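Local coordinates for geranyltranstransferase (Legionella pneumophila subsp. pneumophila, PDB 3LOM), which probably catalyses chain elongation of isoprenoid diphosphates, making farnesyl diphosphate in a magnesium-dependent reaction, at residues 229-234 and 255-260. Residues are numbered along the deposited sequence; the frame is centred on the assembly and turned at random.
Sequences QDDYLD and TTFATL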
loop_
_atom_site.group_PDB
_atom_site.type_symbol
_atom_site.label_atom_id
_atom_site.label_comp_id
_atom_site.label_asym_id
_atom_site.label_seq_id
_atom_site.Cartn_x
_atom_site.Cartn_y
_atom_site.Cartn_z
ATOM N N GLN A 229 3.275 -27.185 8.743
ATOM C CA GLN A 229 4.452 -27.771 8.095
ATOM C C GLN A 229 5.738 -27.017 8.411
ATOM O O GLN A 229 6.748 -27.638 8.737
ATOM C CB GLN A 229 4.253 -27.874 6.580
ATOM C CG GLN A 229 3.386 -29.055 6.155
ATOM C CD GLN A 229 3.149 -29.108 4.659
ATOM O OE1 GLN A 229 2.679 -28.146 4.056
ATOM N NE2 GLN A 229 3.465 -30.244 4.056
ATOM N N ASP A 230 5.680 -25.687 8.333
ATOM C CA ASP A 230 6.832 -24.824 8.621
ATOM C C ASP A 230 7.350 -24.996 10.045
ATOM O O ASP A 230 8.556 -25.090 10.253
ATOM C CB ASP A 230 6.503 -23.353 8.337
ATOM C CG ASP A 230 6.351 -23.065 6.850
ATOM O OD1 ASP A 230 5.895 -21.955 6.495
ATOM O OD2 ASP A 230 6.677 -23.953 6.033
ATOM N N ASP A 231 6.433 -25.067 11.009
ATOM C CA ASP A 231 6.785 -25.318 12.412
ATOM C C ASP A 231 7.302 -26.742 12.628
ATOM O O ASP A 231 8.204 -26.964 13.440
ATOM C CB ASP A 231 5.590 -25.034 13.327
ATOM C CG ASP A 231 5.205 -23.558 13.354
ATOM O OD1 ASP A 231 5.932 -22.720 12.774
ATOM O OD2 ASP A 231 4.170 -23.231 13.971
ATOM N N TYR A 232 6.734 -27.690 11.880
ATOM C CA TYR A 232 7.152 -29.092 11.908
ATOM C C TYR A 232 8.553 -29.275 11.334
ATOM O O TYR A 232 9.346 -30.053 11.866
ATOM C CB TYR A 232 6.150 -29.963 11.135
ATOM C CG TYR A 232 6.497 -31.438 11.065
ATOM C CD1 TYR A 232 6.384 -32.259 12.188
ATOM C CD2 TYR A 232 6.919 -32.017 9.867
ATOM C CE1 TYR A 232 6.699 -33.614 12.124
ATOM C CE2 TYR A 232 7.234 -33.370 9.792
ATOM C CZ TYR A 232 7.121 -34.161 10.921
ATOM O OH TYR A 232 7.431 -35.499 10.846
ATOM N N LEU A 233 8.838 -28.557 10.250
ATOM C CA LEU A 233 10.117 -28.650 9.548
ATOM C C LEU A 233 11.280 -28.138 10.397
ATOM O O LEU A 233 12.093 -28.937 10.860
ATOM C CB LEU A 233 10.054 -27.925 8.195
ATOM C CG LEU A 233 9.753 -28.688 6.892
ATOM C CD1 LEU A 233 8.732 -29.818 7.037
ATOM C CD2 LEU A 233 9.321 -27.710 5.801
ATOM N N ASP A 234 11.327 -26.827 10.651
ATOM C CA ASP A 234 12.470 -26.219 11.356
ATOM C C ASP A 234 12.614 -26.544 12.857
ATOM O O ASP A 234 13.402 -25.905 13.558
ATOM C CB ASP A 234 12.587 -24.703 11.077
ATOM C CG ASP A 234 11.345 -23.913 11.473
ATOM O OD1 ASP A 234 10.937 -23.951 12.655
ATOM O OD2 ASP A 234 10.796 -23.216 10.596
ATOM N N THR A 255 6.524 -20.031 21.121
ATOM C CA THR A 255 5.400 -20.946 20.894
ATOM C C THR A 255 5.099 -21.161 19.410
ATOM O O THR A 255 4.925 -20.208 18.649
ATOM C CB THR A 255 4.118 -20.515 21.652
ATOM O OG1 THR A 255 2.981 -21.190 21.095
ATOM C CG2 THR A 255 3.907 -19.015 21.562
ATOM N N THR A 256 5.068 -22.430 19.012
ATOM C CA THR A 256 4.732 -22.837 17.651
ATOM C C THR A 256 3.718 -23.977 17.711
ATOM O O THR A 256 3.389 -24.468 18.799
ATOM C CB THR A 256 5.976 -23.345 16.878
ATOM O OG1 THR A 256 6.578 -24.431 17.592
ATOM C CG2 THR A 256 7.005 -22.237 16.668
ATOM N N PHE A 257 3.244 -24.413 16.543
ATOM C CA PHE A 257 2.456 -25.642 16.443
ATOM C C PHE A 257 3.270 -26.845 16.923
ATOM O O PHE A 257 2.709 -27.831 17.398
ATOM C CB PHE A 257 1.968 -25.876 15.007
ATOM C CG PHE A 257 0.806 -24.999 14.604
ATOM C CD1 PHE A 257 -0.469 -25.227 15.114
ATOM C CD2 PHE A 257 0.985 -23.955 13.703
ATOM C CE1 PHE A 257 -1.547 -24.420 14.742
ATOM C CE2 PHE A 257 -0.085 -23.142 13.321
ATOM C CZ PHE A 257 -1.355 -23.375 13.845
ATOM N N ALA A 258 4.594 -26.736 16.815
ATOM C CA ALA A 258 5.516 -27.790 17.224
ATOM C C ALA A 258 5.870 -27.760 18.709
ATOM O O ALA A 258 6.615 -28.618 19.187
ATOM C CB ALA A 258 6.778 -27.741 16.380
ATOM N N THR A 259 5.355 -26.771 19.432
ATOM C CA THR A 259 5.509 -26.735 20.885
ATOM C C THR A 259 4.184 -27.080 21.554
ATOM O O THR A 259 4.153 -27.521 22.707
ATOM C CB THR A 259 5.999 -25.359 21.397
ATOM O OG1 THR A 259 5.071 -24.339 21.004
ATOM C CG2 THR A 259 7.392 -25.032 20.857
ATOM N N LEU A 260 3.095 -26.877 20.817
ATOM C CA LEU A 260 1.752 -27.135 21.321
ATOM C C LEU A 260 1.244 -28.522 20.941
ATOM O O LEU A 260 0.494 -29.132 21.696
ATOM C CB LEU A 260 0.784 -26.040 20.866
ATOM C CG LEU A 260 0.457 -24.927 21.873
ATOM C CD1 LEU A 260 1.669 -24.409 22.667
ATOM C CD2 LEU A 260 -0.226 -23.783 21.163
#
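Asp231 accepts a hydrogen bond from the N-terminal turn of the short helix 257-260, joining that helix to the C-terminal part of helix 209-236. Asp230, Asp231 and Asp234 spell the second aspartate-rich DDxxD motif of the all-helical trans-prenyltransferase fold, which in relatives helps bind magnesium and diphosphate. The chain comes back to this helix after a connection that is largely unmodelled. Asp231 CG is anti to its carbonyl carbon (chi1 -66°), which turns the carboxylate group toward the helix start; Phe257 N donates to Asp231 OD2 at 3.0 Å. The bond is nearly straight, 164° at the hydrogen, and uses the anti side of OD2, with the donor 31° out of the carboxylate plane. Thr256, the N-cap, forms a capping box with Thr259: Thr256 N donates to Thr259 OG1 (2.8 Å), and Thr256 OG1 takes a weak bond from Ala258 N. Thr256 CB lies 3.4 Å from Asp231 OD2. Two residues after the N-cap, CB of Ala258 packs against Asp231 O at 3.4 Å and also touches Leu235 and Leu266. The Phe257 side chain also touches Leu224 and Met228 of helix 209-236, while Asp231 OD2 sits at the ring edge, near its plane, 3.3 Å from Phe257 CD2.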